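Local coordinates for CBS domain-containing protein CBSX2, chloroplastic (Arabidopsis thaliana, PDB 4GQY) that binds adenosine monophosphate through its pair of CBS domains and probably regulates chloroplast thioredoxins in response to it, at residues Y4-F9 with L109-S114. Sequence-based numbering, arbitrary orientation.
With AMP (adenosine monophosphate), chain E.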
# COMPACT_ATOMS: atom_id res chain seq x y z
N TYR A 4 13.93 -15.50 -12.60
CA TYR A 4 14.56 -15.42 -11.29
C TYR A 4 13.52 -15.46 -10.17
O TYR A 4 12.39 -15.02 -10.34
CB TYR A 4 15.42 -14.17 -11.19
CG TYR A 4 16.58 -14.13 -12.18
CD1 TYR A 4 16.40 -13.65 -13.48
CD2 TYR A 4 17.86 -14.52 -11.79
CE1 TYR A 4 17.49 -13.59 -14.38
CE2 TYR A 4 18.93 -14.45 -12.67
CZ TYR A 4 18.75 -13.99 -13.96
OH TYR A 4 19.83 -13.94 -14.82
N THR A 5 13.93 -16.01 -9.03
CA THR A 5 13.07 -16.11 -7.87
C THR A 5 13.66 -15.25 -6.75
O THR A 5 14.83 -14.87 -6.80
CB THR A 5 13.03 -17.55 -7.36
OG1 THR A 5 14.28 -17.84 -6.73
CG2 THR A 5 12.80 -18.52 -8.52
N VAL A 6 12.85 -15.00 -5.72
CA VAL A 6 13.30 -14.37 -4.49
C VAL A 6 14.54 -15.07 -3.93
O VAL A 6 15.49 -14.42 -3.46
CB VAL A 6 12.20 -14.47 -3.41
CG1 VAL A 6 12.71 -13.95 -2.07
CG2 VAL A 6 10.95 -13.72 -3.84
N GLY A 7 14.52 -16.41 -3.96
CA GLY A 7 15.61 -17.18 -3.40
C GLY A 7 16.94 -16.91 -4.10
O GLY A 7 17.99 -17.05 -3.49
N ASP A 8 16.88 -16.54 -5.38
CA ASP A 8 18.08 -16.24 -6.15
C ASP A 8 18.84 -15.02 -5.64
O ASP A 8 20.03 -14.89 -5.93
CB ASP A 8 17.73 -16.00 -7.63
CG ASP A 8 17.33 -17.28 -8.36
OD1 ASP A 8 17.84 -18.35 -7.99
OD2 ASP A 8 16.51 -17.22 -9.30
N PHE A 9 18.17 -14.13 -4.91
CA PHE A 9 18.80 -12.86 -4.53
C PHE A 9 18.61 -12.46 -3.07
O PHE A 9 19.13 -11.43 -2.63
CB PHE A 9 18.29 -11.72 -5.42
CG PHE A 9 18.73 -11.85 -6.84
CD1 PHE A 9 19.95 -11.32 -7.24
CD2 PHE A 9 17.94 -12.51 -7.77
CE1 PHE A 9 20.38 -11.43 -8.55
CE2 PHE A 9 18.35 -12.63 -9.09
CZ PHE A 9 19.58 -12.09 -9.48
N LEU A 109 3.97 -8.74 5.98
CA LEU A 109 3.81 -9.35 4.67
C LEU A 109 5.09 -10.08 4.35
O LEU A 109 6.19 -9.59 4.64
CB LEU A 109 3.56 -8.29 3.59
CG LEU A 109 2.26 -7.49 3.66
CD1 LEU A 109 2.09 -6.64 2.41
CD2 LEU A 109 1.07 -8.42 3.85
N VAL A 110 4.95 -11.26 3.74
CA VAL A 110 6.10 -12.11 3.44
C VAL A 110 5.97 -12.75 2.06
O VAL A 110 4.88 -12.75 1.47
CB VAL A 110 6.28 -13.22 4.49
CG1 VAL A 110 6.46 -12.62 5.88
CG2 VAL A 110 5.12 -14.22 4.44
N VAL A 111 7.10 -13.27 1.57
CA VAL A 111 7.14 -14.05 0.34
C VAL A 111 7.81 -15.40 0.58
O VAL A 111 8.42 -15.62 1.64
CB VAL A 111 7.93 -13.34 -0.76
CG1 VAL A 111 7.21 -12.05 -1.17
CG2 VAL A 111 9.36 -13.05 -0.27
N ARG A 112 7.70 -16.28 -0.42
CA ARG A 112 8.37 -17.58 -0.42
C ARG A 112 9.67 -17.46 -1.21
O ARG A 112 9.79 -16.58 -2.07
CB ARG A 112 7.47 -18.62 -1.10
CG ARG A 112 6.13 -18.88 -0.38
CD ARG A 112 6.38 -19.64 0.92
NE ARG A 112 7.10 -20.88 0.63
CZ ARG A 112 6.49 -22.02 0.28
NH1 ARG A 112 5.16 -22.06 0.23
NH2 ARG A 112 7.21 -23.11 0.00
N ASP A 113 10.64 -18.35 -0.95
CA ASP A 113 11.89 -18.33 -1.71
C ASP A 113 11.69 -18.67 -3.19
O ASP A 113 12.53 -18.31 -4.03
CB ASP A 113 12.98 -19.21 -1.07
CG ASP A 113 12.59 -20.69 -0.98
OD1 ASP A 113 11.42 -21.08 -1.19
OD2 ASP A 113 13.50 -21.49 -0.65
N SER A 114 10.57 -19.33 -3.50
CA SER A 114 10.24 -19.73 -4.86
C SER A 114 9.28 -18.74 -5.49
O SER A 114 8.85 -18.93 -6.63
CB SER A 114 9.59 -21.11 -4.87
OG SER A 114 8.55 -21.17 -3.91
P AMP E . 10.49 0.18 6.49
O1P AMP E . 10.52 1.64 6.08
O2P AMP E . 10.04 -0.78 5.39
O3P AMP E . 11.75 -0.24 7.23
O5' AMP E . 9.37 0.07 7.62
C5' AMP E . 8.24 0.93 7.62
C4' AMP E . 7.16 0.40 8.54
O4' AMP E . 6.55 -0.77 7.93
C3' AMP E . 7.63 -0.04 9.93
O3' AMP E . 6.57 0.15 10.87
C2' AMP E . 7.85 -1.54 9.75
O2' AMP E . 7.76 -2.28 10.95
C1' AMP E . 6.73 -1.91 8.76
N9 AMP E . 7.09 -3.02 7.88
C8 AMP E . 8.31 -3.16 7.30
N7 AMP E . 8.37 -4.27 6.53
C5 AMP E . 7.17 -4.87 6.61
C6 AMP E . 6.56 -6.09 6.06
N6 AMP E . 7.28 -6.88 5.23
N1 AMP E . 5.28 -6.36 6.39
C2 AMP E . 4.55 -5.57 7.21
N3 AMP E . 5.05 -4.46 7.76
C4 AMP E . 6.33 -4.06 7.51
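Gly7 N donates to Asp113 O at 2.8 Å, lying in the plane of that carbonyl and on one of its lone pairs. Thr5 OG1 gives a weak hydrogen bond to the same oxygen at 3.3 Å; chi1 of 73°, which sets the hydroxyl between the backbone N and the carbonyl carbon, brings it there. A glycine suits position 7, since a CB there would run into Asp113 O. Within 4-9 the threonine hydroxyl also accepts from Asp8 N in an ST motif, while Thr5 N donates to Asp8 OD2 (2.9 Å), meeting it from above the carboxylate plane. Without that hydroxyl, as with an alanine here, Asp8 N would probably keep just the backbone oxygen of Thr5 as acceptor in this segment, and Asp113 O would lose its second donor. The apolar part joins two valines crossing at an angle, Val6 CG1 lying 3.9 Å from Val111 CG2; both also touch Val134 of strand 131-135. At the start of 109-114, Leu109 N gives to AMP N1 and its O accepts from N6. The segment leading into strand 11-12 is thus fixed to the far end of the adenine-recognising loop, consistent with a paired CBS fold whose N-terminal segment completes the second motif.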